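Local coordinates for protein methylxanthine N3-demethylase NdmB (Pseudomonas putida, PDB 6ICL) that removes the N3-methyl group of theobromine and related methylxanthines as formaldehyde, using oxygen and NADH, as a Rieske non-heme iron oxygenase in caffeine degradation, at residues 195-207 with 306-318. Residues are numbered along the deposited sequence; the frame is centred on the assembly and turned at random.
Sequences FSHFAFVHPGTLY and FQKRVLDEDQPVI. With FE (Fe (III) ion), chain C.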
ATOM      1  N   PHE A 195     -14.773 -36.962  -0.066  1.00 42.42           N
ATOM      2  CA  PHE A 195     -15.096 -36.858  -1.488  1.00 43.07           C
ATOM      3  C   PHE A 195     -16.416 -36.163  -1.763  1.00 43.42           C
ATOM      4  O   PHE A 195     -16.611 -35.648  -2.872  1.00 41.80           O
ATOM      5  CB  PHE A 195     -15.160 -38.251  -2.134  1.00 49.53           C
ATOM      6  CG  PHE A 195     -13.835 -38.783  -2.571  1.00 44.74           C
ATOM      7  CD1 PHE A 195     -13.356 -38.514  -3.839  1.00 51.66           C
ATOM      8  CD2 PHE A 195     -13.072 -39.557  -1.723  1.00 49.22           C
ATOM      9  CE1 PHE A 195     -12.124 -39.006  -4.252  1.00 46.57           C
ATOM     10  CE2 PHE A 195     -11.837 -40.053  -2.128  1.00 50.03           C
ATOM     11  CZ  PHE A 195     -11.368 -39.774  -3.400  1.00 48.40           C
ATOM     12  N   SER A 196     -17.335 -36.142  -0.801  1.00 42.21           N
ATOM     13  CA  SER A 196     -18.654 -35.604  -1.106  1.00 40.75           C
ATOM     14  C   SER A 196     -18.645 -34.107  -1.397  1.00 46.83           C
ATOM     15  O   SER A 196     -19.652 -33.597  -1.896  1.00 41.59           O
ATOM     16  CB  SER A 196     -19.617 -35.903   0.036  1.00 43.24           C
ATOM     17  OG  SER A 196     -19.212 -35.252   1.212  1.00 49.83           O
ATOM     18  N   HIS A 197     -17.547 -33.384  -1.133  1.00 40.07           N
ATOM     19  CA  HIS A 197     -17.537 -31.965  -1.472  1.00 39.27           C
ATOM     20  C   HIS A 197     -17.064 -31.670  -2.896  1.00 41.10           C
ATOM     21  O   HIS A 197     -17.151 -30.509  -3.318  1.00 40.56           O
ATOM     22  CB  HIS A 197     -16.672 -31.169  -0.473  1.00 37.71           C
ATOM     23  CG  HIS A 197     -15.195 -31.337  -0.668  1.00 40.37           C
ATOM     24  ND1 HIS A 197     -14.475 -32.352  -0.073  1.00 40.33           N
ATOM     25  CD2 HIS A 197     -14.298 -30.604  -1.372  1.00 39.50           C
ATOM     26  CE1 HIS A 197     -13.202 -32.246  -0.415  1.00 42.68           C
ATOM     27  NE2 HIS A 197     -13.069 -31.193  -1.204  1.00 42.24           N
ATOM     28  N   PHE A 198     -16.571 -32.674  -3.650  1.00 41.37           N
ATOM     29  CA  PHE A 198     -16.004 -32.403  -4.978  1.00 38.68           C
ATOM     30  C   PHE A 198     -17.006 -31.720  -5.902  1.00 44.05           C
ATOM     31  O   PHE A 198     -16.642 -30.801  -6.650  1.00 40.46           O
ATOM     32  CB  PHE A 198     -15.511 -33.689  -5.649  1.00 45.88           C
ATOM     33  CG  PHE A 198     -14.198 -34.183  -5.138  1.00 44.74           C
ATOM     34  CD1 PHE A 198     -13.754 -33.846  -3.864  1.00 43.42           C
ATOM     35  CD2 PHE A 198     -13.396 -34.988  -5.932  1.00 47.31           C
ATOM     36  CE1 PHE A 198     -12.532 -34.306  -3.385  1.00 44.20           C
ATOM     37  CE2 PHE A 198     -12.191 -35.454  -5.459  1.00 44.25           C
ATOM     38  CZ  PHE A 198     -11.759 -35.114  -4.175  1.00 45.51           C
ATOM     39  N   ALA A 199     -18.271 -32.170  -5.893  1.00 40.51           N
ATOM     40  CA  ALA A 199     -19.230 -31.626  -6.859  1.00 40.77           C
ATOM     41  C   ALA A 199     -19.458 -30.137  -6.641  1.00 41.72           C
ATOM     42  O   ALA A 199     -19.786 -29.404  -7.589  1.00 38.13           O
ATOM     43  CB  ALA A 199     -20.557 -32.391  -6.773  1.00 43.78           C
ATOM     44  N   PHE A 200     -19.252 -29.661  -5.415  1.00 38.02           N
ATOM     45  CA  PHE A 200     -19.558 -28.273  -5.088  1.00 40.39           C
ATOM     46  C   PHE A 200     -18.316 -27.404  -4.976  1.00 40.21           C
ATOM     47  O   PHE A 200     -18.348 -26.236  -5.382  1.00 38.66           O
ATOM     48  CB  PHE A 200     -20.399 -28.244  -3.797  1.00 40.24           C
ATOM     49  CG  PHE A 200     -21.529 -29.263  -3.840  1.00 42.90           C
ATOM     50  CD1 PHE A 200     -22.703 -28.986  -4.541  1.00 38.91           C
ATOM     51  CD2 PHE A 200     -21.367 -30.534  -3.282  1.00 44.96           C
ATOM     52  CE1 PHE A 200     -23.719 -29.955  -4.648  1.00 41.97           C
ATOM     53  CE2 PHE A 200     -22.380 -31.503  -3.380  1.00 41.59           C
ATOM     54  CZ  PHE A 200     -23.544 -31.212  -4.049  1.00 43.86           C
ATOM     55  N   VAL A 201     -17.222 -27.946  -4.446  1.00 39.38           N
ATOM     56  CA  VAL A 201     -15.994 -27.165  -4.301  1.00 38.91           C
ATOM     57  C   VAL A 201     -15.109 -27.280  -5.541  1.00 40.00           C
ATOM     58  O   VAL A 201     -14.467 -26.301  -5.944  1.00 38.33           O
ATOM     59  CB  VAL A 201     -15.239 -27.608  -3.029  1.00 34.69           C
ATOM     60  CG1 VAL A 201     -13.903 -26.835  -2.873  1.00 34.34           C
ATOM     61  CG2 VAL A 201     -16.122 -27.433  -1.793  1.00 32.17           C
ATOM     62  N   HIS A 202     -15.080 -28.466  -6.176  1.00 36.08           N
ATOM     63  CA  HIS A 202     -14.147 -28.758  -7.266  1.00 39.39           C
ATOM     64  C   HIS A 202     -14.830 -29.120  -8.586  1.00 44.55           C
ATOM     65  O   HIS A 202     -14.318 -29.987  -9.301  1.00 46.56           O
ATOM     66  CB  HIS A 202     -13.219 -29.926  -6.876  1.00 36.29           C
ATOM     67  CG  HIS A 202     -12.485 -29.744  -5.577  1.00 38.44           C
ATOM     68  ND1 HIS A 202     -11.621 -28.687  -5.346  1.00 33.29           N
ATOM     69  CD2 HIS A 202     -12.472 -30.490  -4.442  1.00 39.59           C
ATOM     70  CE1 HIS A 202     -11.112 -28.794  -4.126  1.00 35.54           C
ATOM     71  NE2 HIS A 202     -11.621 -29.872  -3.546  1.00 33.46           N
ATOM     72  N   PRO A 203     -15.954 -28.502  -8.977  1.00 47.37           N
ATOM     73  CA  PRO A 203     -16.707 -29.072 -10.114  1.00 50.24           C
ATOM     74  C   PRO A 203     -15.923 -29.123 -11.420  1.00 56.54           C
ATOM     75  O   PRO A 203     -15.969 -30.143 -12.120  1.00 63.81           O
ATOM     76  CB  PRO A 203     -17.938 -28.159 -10.221  1.00 46.30           C
ATOM     77  CG  PRO A 203     -17.526 -26.876  -9.587  1.00 49.60           C
ATOM     78  CD  PRO A 203     -16.583 -27.267  -8.474  1.00 45.30           C
ATOM     79  N   GLY A 204     -15.191 -28.075 -11.768  1.00 56.92           N
ATOM     80  CA  GLY A 204     -14.421 -28.133 -12.994  1.00 58.44           C
ATOM     81  C   GLY A 204     -12.998 -28.640 -12.856  1.00 55.96           C
ATOM     82  O   GLY A 204     -12.215 -28.522 -13.805  1.00 58.41           O
ATOM     83  N   THR A 205     -12.632 -29.206 -11.718  1.00 51.30           N
ATOM     84  CA  THR A 205     -11.243 -29.576 -11.472  1.00 50.42           C
ATOM     85  C   THR A 205     -11.055 -31.038 -11.126  1.00 46.72           C
ATOM     86  O   THR A 205     -10.099 -31.654 -11.590  1.00 52.01           O
ATOM     87  CB  THR A 205     -10.671 -28.716 -10.335  1.00 46.94           C
ATOM     88  OG1 THR A 205     -10.760 -27.341 -10.710  1.00 50.86           O
ATOM     89  CG2 THR A 205      -9.232 -29.059 -10.086  1.00 47.49           C
ATOM     90  N   LEU A 206     -11.919 -31.603 -10.294  1.00 49.10           N
ATOM     91  CA  LEU A 206     -11.772 -32.971  -9.818  1.00 49.02           C
ATOM     92  C   LEU A 206     -13.048 -33.748 -10.128  1.00 54.45           C
ATOM     93  O   LEU A 206     -14.155 -33.280  -9.837  1.00 54.93           O
ATOM     94  CB  LEU A 206     -11.493 -32.993  -8.316  1.00 44.39           C
ATOM     95  CG  LEU A 206     -10.169 -32.404  -7.845  1.00 44.30           C
ATOM     96  CD1 LEU A 206     -10.107 -32.462  -6.339  1.00 42.29           C
ATOM     97  CD2 LEU A 206      -9.037 -33.184  -8.446  1.00 38.14           C
ATOM     98  N   TYR A 207     -12.895 -34.925 -10.724  1.00 59.31           N
ATOM     99  CA  TYR A 207     -14.030 -35.814 -10.930  1.00 61.27           C
ATOM    100  C   TYR A 207     -14.332 -36.558  -9.638  1.00 62.05           C
ATOM    101  O   TYR A 207     -13.418 -37.038  -8.962  1.00 58.55           O
ATOM    102  CB  TYR A 207     -13.733 -36.808 -12.055  1.00 62.39           C
ATOM    103  CG  TYR A 207     -14.821 -37.834 -12.286  1.00 73.95           C
ATOM    104  CD1 TYR A 207     -16.033 -37.470 -12.873  1.00 77.99           C
ATOM    105  CD2 TYR A 207     -14.634 -39.174 -11.936  1.00 76.87           C
ATOM    106  CE1 TYR A 207     -17.029 -38.404 -13.099  1.00 81.30           C
ATOM    107  CE2 TYR A 207     -15.630 -40.118 -12.160  1.00 77.68           C
ATOM    108  CZ  TYR A 207     -16.825 -39.724 -12.743  1.00 84.48           C
ATOM    109  OH  TYR A 207     -17.830 -40.644 -12.976  1.00 89.82           O
ATOM    110  N   PHE A 306      -1.229 -27.922 -10.077  1.00 35.87           N
ATOM    111  CA  PHE A 306      -2.564 -28.502 -10.060  1.00 38.37           C
ATOM    112  C   PHE A 306      -3.060 -28.644  -8.633  1.00 36.59           C
ATOM    113  O   PHE A 306      -4.202 -28.293  -8.339  1.00 34.53           O
ATOM    114  CB  PHE A 306      -2.596 -29.850 -10.774  1.00 37.24           C
ATOM    115  CG  PHE A 306      -3.945 -30.504 -10.718  1.00 42.12           C
ATOM    116  CD1 PHE A 306      -4.972 -30.043 -11.508  1.00 41.48           C
ATOM    117  CD2 PHE A 306      -4.200 -31.531  -9.823  1.00 40.85           C
ATOM    118  CE1 PHE A 306      -6.220 -30.618 -11.437  1.00 46.76           C
ATOM    119  CE2 PHE A 306      -5.440 -32.111  -9.749  1.00 38.25           C
ATOM    120  CZ  PHE A 306      -6.448 -31.659 -10.555  1.00 40.04           C
ATOM    121  N   GLN A 307      -2.196 -29.107  -7.717  1.00 34.53           N
ATOM    122  CA  GLN A 307      -2.610 -29.222  -6.323  1.00 35.49           C
ATOM    123  C   GLN A 307      -2.901 -27.854  -5.721  1.00 37.23           C
ATOM    124  O   GLN A 307      -3.831 -27.715  -4.915  1.00 36.81           O
ATOM    125  CB  GLN A 307      -1.548 -29.968  -5.503  1.00 36.92           C
ATOM    126  CG  GLN A 307      -1.351 -31.405  -5.920  1.00 36.33           C
ATOM    127  CD  GLN A 307      -2.615 -32.234  -5.724  1.00 43.90           C
ATOM    128  OE1 GLN A 307      -3.421 -31.971  -4.822  1.00 39.52           O
ATOM    129  NE2 GLN A 307      -2.802 -33.223  -6.584  1.00 40.65           N
ATOM    130  N   LYS A 308      -2.136 -26.826  -6.096  1.00 34.25           N
ATOM    131  CA  LYS A 308      -2.465 -25.488  -5.611  1.00 38.15           C
ATOM    132  C   LYS A 308      -3.837 -25.041  -6.108  1.00 36.64           C
ATOM    133  O   LYS A 308      -4.600 -24.409  -5.372  1.00 35.52           O
ATOM    134  CB  LYS A 308      -1.398 -24.477  -6.031  1.00 36.33           C
ATOM    135  CG  LYS A 308      -1.762 -23.061  -5.625  1.00 39.85           C
ATOM    136  CD  LYS A 308      -0.701 -22.027  -5.999  1.00 45.96           C
ATOM    137  CE  LYS A 308      -1.255 -20.610  -5.816  1.00 45.98           C
ATOM    138  NZ  LYS A 308      -1.713 -20.402  -4.420  1.00 46.68           N
ATOM    139  N   ARG A 309      -4.160 -25.338  -7.365  1.00 37.76           N
ATOM    140  CA  ARG A 309      -5.482 -24.988  -7.875  1.00 37.40           C
ATOM    141  C   ARG A 309      -6.592 -25.626  -7.035  1.00 35.50           C
ATOM    142  O   ARG A 309      -7.576 -24.970  -6.680  1.00 34.63           O
ATOM    143  CB  ARG A 309      -5.585 -25.416  -9.335  1.00 38.42           C
ATOM    144  CG  ARG A 309      -6.945 -25.173  -9.952  1.00 44.36           C
ATOM    145  CD  ARG A 309      -6.952 -25.674 -11.383  1.00 51.35           C
ATOM    146  NE  ARG A 309      -8.264 -25.507 -12.008  1.00 57.13           N
ATOM    147  CZ  ARG A 309      -8.605 -26.046 -13.174  1.00 62.21           C
ATOM    148  NH1 ARG A 309      -7.728 -26.788 -13.845  1.00 65.80           N
ATOM    149  NH2 ARG A 309      -9.824 -25.855 -13.663  1.00 60.13           N
ATOM    150  N   VAL A 310      -6.431 -26.892  -6.685  1.00 33.17           N
ATOM    151  CA  VAL A 310      -7.392 -27.564  -5.818  1.00 34.25           C
ATOM    152  C   VAL A 310      -7.425 -26.905  -4.442  1.00 36.64           C
ATOM    153  O   VAL A 310      -8.499 -26.591  -3.909  1.00 32.79           O
ATOM    154  CB  VAL A 310      -7.043 -29.057  -5.737  1.00 36.50           C
ATOM    155  CG1 VAL A 310      -7.764 -29.740  -4.565  1.00 36.16           C
ATOM    156  CG2 VAL A 310      -7.368 -29.722  -7.089  1.00 32.78           C
ATOM    157  N   LEU A 311      -6.245 -26.688  -3.849  1.00 34.04           N
ATOM    158  CA  LEU A 311      -6.164 -26.044  -2.538  1.00 33.79           C
ATOM    159  C   LEU A 311      -6.873 -24.702  -2.538  1.00 31.66           C
ATOM    160  O   LEU A 311      -7.583 -24.359  -1.583  1.00 33.46           O
ATOM    161  CB  LEU A 311      -4.698 -25.858  -2.138  1.00 35.74           C
ATOM    162  CG  LEU A 311      -3.878 -27.115  -1.835  1.00 35.74           C
ATOM    163  CD1 LEU A 311      -2.398 -26.731  -1.667  1.00 31.64           C
ATOM    164  CD2 LEU A 311      -4.412 -27.797  -0.567  1.00 34.27           C
ATOM    165  N   ASP A 312      -6.716 -23.935  -3.614  1.00 31.65           N
ATOM    166  CA  ASP A 312      -7.345 -22.620  -3.641  1.00 37.48           C
ATOM    167  C   ASP A 312      -8.859 -22.707  -3.766  1.00 36.55           C
ATOM    168  O   ASP A 312      -9.544 -21.764  -3.366  1.00 35.61           O
ATOM    169  CB  ASP A 312      -6.785 -21.761  -4.782  1.00 36.62           C
ATOM    170  CG  ASP A 312      -5.384 -21.248  -4.490  1.00 43.11           C
ATOM    171  OD1 ASP A 312      -4.989 -21.168  -3.295  1.00 42.61           O
ATOM    172  OD2 ASP A 312      -4.679 -20.932  -5.475  1.00 47.93           O
ATOM    173  N   GLU A 313      -9.395 -23.818  -4.285  1.00 33.51           N
ATOM    174  CA  GLU A 313     -10.851 -24.006  -4.263  1.00 37.20           C
ATOM    175  C   GLU A 313     -11.350 -24.346  -2.856  1.00 30.02           C
ATOM    176  O   GLU A 313     -12.353 -23.793  -2.400  1.00 34.50           O
ATOM    177  CB  GLU A 313     -11.251 -25.086  -5.274  1.00 34.03           C
ATOM    178  CG  GLU A 313     -11.012 -24.643  -6.700  1.00 38.30           C
ATOM    179  CD  GLU A 313     -11.119 -25.774  -7.694  1.00 40.50           C
ATOM    180  OE1 GLU A 313     -11.044 -26.958  -7.295  1.00 36.73           O
ATOM    181  OE2 GLU A 313     -11.261 -25.468  -8.886  1.00 46.78           O
ATOM    182  N   ASP A 314     -10.642 -25.220  -2.141  1.00 30.35           N
ATOM    183  CA  ASP A 314     -11.043 -25.582  -0.781  1.00 31.70           C
ATOM    184  C   ASP A 314     -10.881 -24.423   0.195  1.00 33.94           C
ATOM    185  O   ASP A 314     -11.705 -24.253   1.103  1.00 32.98           O
ATOM    186  CB  ASP A 314     -10.212 -26.762  -0.287  1.00 35.07           C
ATOM    187  CG  ASP A 314     -10.662 -28.105  -0.864  1.00 38.62           C
ATOM    188  OD1 ASP A 314     -11.875 -28.402  -0.895  1.00 40.21           O
ATOM    189  OD2 ASP A 314      -9.785 -28.878  -1.257  1.00 38.97           O
ATOM    190  N   GLN A 315      -9.796 -23.648   0.069  1.00 32.42           N
ATOM    191  CA  GLN A 315      -9.396 -22.734   1.133  1.00 28.78           C
ATOM    192  C   GLN A 315     -10.515 -21.809   1.619  1.00 31.40           C
ATOM    193  O   GLN A 315     -10.777 -21.782   2.828  1.00 30.63           O
ATOM    194  CB  GLN A 315      -8.183 -21.896   0.697  1.00 29.52           C
ATOM    195  CG  GLN A 315      -7.706 -20.971   1.849  1.00 31.73           C
ATOM    196  CD  GLN A 315      -6.385 -20.255   1.554  1.00 35.67           C
ATOM    197  OE1 GLN A 315      -5.902 -20.311   0.434  1.00 37.04           O
ATOM    198  NE2 GLN A 315      -5.790 -19.600   2.579  1.00 33.64           N
ATOM    199  N   PRO A 316     -11.190 -21.031   0.770  1.00 32.38           N
ATOM    200  CA  PRO A 316     -12.198 -20.108   1.320  1.00 33.81           C
ATOM    201  C   PRO A 316     -13.415 -20.820   1.897  1.00 33.55           C
ATOM    202  O   PRO A 316     -14.046 -20.290   2.815  1.00 31.08           O
ATOM    203  CB  PRO A 316     -12.572 -19.237   0.116  1.00 36.72           C
ATOM    204  CG  PRO A 316     -12.245 -20.105  -1.078  1.00 35.24           C
ATOM    205  CD  PRO A 316     -11.032 -20.872  -0.686  1.00 31.39           C
ATOM    206  N   VAL A 317     -13.757 -22.012   1.408  1.00 31.98           N
ATOM    207  CA  VAL A 317     -14.889 -22.736   1.985  1.00 31.10           C
ATOM    208  C   VAL A 317     -14.540 -23.235   3.380  1.00 30.56           C
ATOM    209  O   VAL A 317     -15.296 -23.036   4.341  1.00 29.88           O
ATOM    210  CB  VAL A 317     -15.317 -23.883   1.052  1.00 35.13           C
ATOM    211  CG1 VAL A 317     -16.479 -24.681   1.675  1.00 31.25           C
ATOM    212  CG2 VAL A 317     -15.711 -23.302  -0.313  1.00 35.77           C
ATOM    213  N   ILE A 318     -13.354 -23.825   3.527  1.00 31.15           N
ATOM    214  CA  ILE A 318     -12.951 -24.378   4.819  1.00 29.33           C
ATOM    215  C   ILE A 318     -12.699 -23.259   5.821  1.00 31.63           C
ATOM    216  O   ILE A 318     -13.040 -23.378   7.011  1.00 32.28           O
ATOM    217  CB  ILE A 318     -11.712 -25.284   4.657  1.00 32.60           C
ATOM    218  CG1 ILE A 318     -12.073 -26.672   4.094  1.00 36.94           C
ATOM    219  CG2 ILE A 318     -11.072 -25.543   5.991  1.00 32.71           C
ATOM    220  CD1 ILE A 318     -13.209 -26.739   3.137  1.00 36.00           C
TER
HETATM  221 FE    FE C 401     -11.188 -30.450  -1.794  1.00 32.65          FE
HETATM  222  O   HOH W   1      -9.770 -31.955  -1.606  1.00 39.71           O
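H197, H202 and D314 converge on one iron and form the facial triad of two histidines and one carboxylate known from Rieske oxygenases, a metal site assembled from distant parts of a chain. The short helix 198-201 and its flanks supply both imidazoles through NE2, while helix 300-319 supplies the carboxylate: D314 binds the iron through both OD1 (2.3 Å) and OD2 (2.2 Å), and a water provides the fifth donor atom. The D314 carboxylate stands nearly perpendicular to the H202 ring, 87° between planes. Its OD1 also accepts a hydrogen bond from N191, and D194 holds ND1 of H197.

E313 supplies the second shell for H202. CB of E313 rests 3.5 Å from O of V201, and CG continues past the same carbonyl. With CG anti to the carbonyl carbon (chi1 -67°) and the chain extended beyond it, CD comes near T205 OG1. OE1 of E313 receives ND1-H of H202 on its anti side, 2.7 Å away and almost straight at 170°, which, together with the iron bond at NE2, helps to hold the ring's orientation and probably makes NE2 a stronger donor. OE2 takes the T205 hydroxyl on its syn lone pair. Were E313 replaced by an alanine, H202 ND1 and T205 OG1 would probably lose the carboxylate they share, and the imidazole would be less firmly held against turning about its iron bond.

V201 CG1 and L206 CD1 cover opposite faces of the H202 ring, and T205 CG2 packs on V310 CG2. Beyond them, L206 CD2 meets the edge of the F306 ring, 3.7 Å from CZ.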